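Local coordinates for protein post-proline cleaving enzyme (Rickettsia typhi, PDB 4HVT) that probably acts as a serine-type oligopeptidase that cleaves peptide bonds after proline residues in short peptides, at residues N349-N353 with L364-N369. Residue numbers count along the deposited sequence, not the author numbering.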
loop_
_atom_site.group_PDB
_atom_site.type_symbol
_atom_site.label_atom_id
_atom_site.label_comp_id
_atom_site.label_asym_id
_atom_site.label_seq_id
_atom_site.Cartn_x
_atom_site.Cartn_y
_atom_site.Cartn_z
ATOM N N ASN A 349 -19.446 -13.508 -5.590
ATOM C CA ASN A 349 -18.354 -13.479 -4.621
ATOM C C ASN A 349 -16.980 -13.163 -5.261
ATOM O O ASN A 349 -15.952 -13.284 -4.601
ATOM C CB ASN A 349 -18.270 -14.798 -3.900
ATOM C CG ASN A 349 -19.488 -15.064 -3.046
ATOM O OD1 ASN A 349 -20.171 -14.122 -2.626
ATOM N ND2 ASN A 349 -19.734 -16.339 -2.777
ATOM N N GLU A 350 -16.975 -12.797 -6.528
ATOM C CA GLU A 350 -15.706 -12.577 -7.257
ATOM C C GLU A 350 -15.318 -11.112 -7.325
ATOM O O GLU A 350 -16.197 -10.195 -7.358
ATOM C CB GLU A 350 -15.748 -13.115 -8.698
ATOM C CG GLU A 350 -15.806 -14.646 -8.811
ATOM C CD GLU A 350 -15.757 -15.031 -10.276
ATOM O OE1 GLU A 350 -16.812 -15.028 -10.941
ATOM O OE2 GLU A 350 -14.635 -15.279 -10.782
ATOM N N VAL A 351 -14.012 -10.895 -7.378
ATOM C CA VAL A 351 -13.471 -9.559 -7.611
ATOM C C VAL A 351 -12.167 -9.649 -8.420
ATOM O O VAL A 351 -11.392 -10.579 -8.262
ATOM C CB VAL A 351 -13.266 -8.781 -6.294
ATOM C CG1 VAL A 351 -12.104 -9.378 -5.462
ATOM C CG2 VAL A 351 -12.955 -7.326 -6.573
ATOM N N PHE A 352 -11.946 -8.670 -9.281
ATOM C CA PHE A 352 -10.672 -8.495 -9.921
ATOM C C PHE A 352 -9.511 -8.136 -8.990
ATOM O O PHE A 352 -9.651 -7.315 -8.060
ATOM C CB PHE A 352 -10.824 -7.399 -10.991
ATOM C CG PHE A 352 -9.532 -7.042 -11.683
ATOM C CD1 PHE A 352 -9.060 -7.828 -12.720
ATOM C CD2 PHE A 352 -8.805 -5.916 -11.321
ATOM C CE1 PHE A 352 -7.878 -7.468 -13.406
ATOM C CE2 PHE A 352 -7.655 -5.546 -11.992
ATOM C CZ PHE A 352 -7.143 -6.358 -13.006
ATOM N N ASN A 353 -8.339 -8.747 -9.187
ATOM C CA ASN A 353 -7.165 -8.372 -8.462
ATOM C C ASN A 353 -6.145 -7.617 -9.347
ATOM O O ASN A 353 -5.933 -6.392 -9.178
ATOM C CB ASN A 353 -6.554 -9.562 -7.723
ATOM C CG ASN A 353 -5.427 -9.180 -6.783
ATOM O OD1 ASN A 353 -5.234 -8.008 -6.422
ATOM N ND2 ASN A 353 -4.640 -10.192 -6.387
ATOM N N LEU A 364 -4.445 -13.274 -15.358
ATOM C CA LEU A 364 -5.553 -12.604 -14.773
ATOM C C LEU A 364 -5.731 -13.219 -13.401
ATOM O O LEU A 364 -6.145 -14.368 -13.273
ATOM C CB LEU A 364 -6.814 -12.802 -15.596
ATOM C CG LEU A 364 -8.162 -12.424 -14.953
ATOM C CD1 LEU A 364 -8.212 -10.965 -14.523
ATOM C CD2 LEU A 364 -9.334 -12.864 -15.751
ATOM N N ALA A 365 -5.447 -12.400 -12.403
ATOM C CA ALA A 365 -5.560 -12.789 -11.016
ATOM C C ALA A 365 -6.825 -12.178 -10.437
ATOM O O ALA A 365 -7.094 -10.968 -10.587
ATOM C CB ALA A 365 -4.331 -12.381 -10.244
ATOM N N THR A 366 -7.629 -12.995 -9.792
ATOM C CA THR A 366 -8.879 -12.585 -9.132
ATOM C C THR A 366 -8.976 -13.190 -7.727
ATOM O O THR A 366 -8.107 -13.937 -7.308
ATOM C CB THR A 366 -10.130 -13.030 -9.931
ATOM O OG1 THR A 366 -10.213 -14.487 -10.047
ATOM C CG2 THR A 366 -10.098 -12.452 -11.357
ATOM N N TYR A 367 -10.026 -12.836 -6.983
ATOM C CA TYR A 367 -10.445 -13.571 -5.794
ATOM C C TYR A 367 -11.880 -14.047 -5.976
ATOM O O TYR A 367 -12.721 -13.381 -6.590
ATOM C CB TYR A 367 -10.397 -12.725 -4.534
ATOM C CG TYR A 367 -9.016 -12.244 -4.127
ATOM C CD1 TYR A 367 -8.152 -13.072 -3.383
ATOM C CD2 TYR A 367 -8.548 -10.991 -4.496
ATOM C CE1 TYR A 367 -6.905 -12.628 -3.023
ATOM C CE2 TYR A 367 -7.286 -10.565 -4.134
ATOM C CZ TYR A 367 -6.475 -11.392 -3.391
ATOM O OH TYR A 367 -5.205 -10.951 -3.035
ATOM N N ASP A 368 -12.140 -15.224 -5.457
ATOM C CA ASP A 368 -13.483 -15.753 -5.298
ATOM C C ASP A 368 -13.659 -16.019 -3.797
ATOM O O ASP A 368 -12.989 -16.901 -3.243
ATOM C CB ASP A 368 -13.584 -17.072 -6.073
ATOM C CG ASP A 368 -14.939 -17.722 -5.959
ATOM O OD1 ASP A 368 -15.824 -17.127 -5.318
ATOM O OD2 ASP A 368 -15.145 -18.838 -6.555
ATOM N N ASN A 369 -14.511 -15.237 -3.134
ATOM C CA ASN A 369 -14.636 -15.304 -1.691
ATOM C C ASN A 369 -13.280 -15.153 -0.995
ATOM O O ASN A 369 -12.968 -15.811 -0.023
ATOM C CB ASN A 369 -15.397 -16.575 -1.289
ATOM C CG ASN A 369 -16.133 -16.400 0.017
ATOM O OD1 ASN A 369 -16.435 -15.276 0.435
ATOM N ND2 ASN A 369 -16.436 -17.510 0.676
HETATM O O HOH W 1 -17.719 -18.367 -3.760
HETATM O O HOH W 2 -12.425 -15.936 -9.252
HETATM O O HOH W 3 -5.408 -12.999 -6.922
HETATM O O HOH W 4 -4.676 -8.396 -3.247
#
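Strands 350-353 and 364-368 run antiparallel, held first by their backbones. Val351 and Tyr367 form a hydrogen-bonded pair, N to O at 2.9 Å each way; farther along, Asn369 N reaches Asn349 O (2.8 Å) and Asn353 N reaches Ala365 O (2.9 Å). Ala365 also bonds the backbone of Phe354, and with the helix-like psi of Asn353 this is consistent with a classic beta bulge.

Apolar contacts are sparse: Val351 CG1 lies 3.9 Å from Tyr367 CB on one face, and Phe352 CE1 meets Leu364 CD1 at 3.7 Å.

Four waters bridge polar groups, among them Asn349 ND2 to Asp368 OD1, Glu350 OE2 to Thr366 OG1, and Asn353 OD1 to Tyr367 OH; Glu350 OE1 bonds Thr347 instead.

This hairpin supplies the first two strands of a beta-propeller blade. Strand 371-380 pairs with 362-368, Phe344 of the preceding blade packs on Glu350, Phe352 and Thr366, and Ile398 and Phe399 of the following blade touch Tyr367 and Ala365.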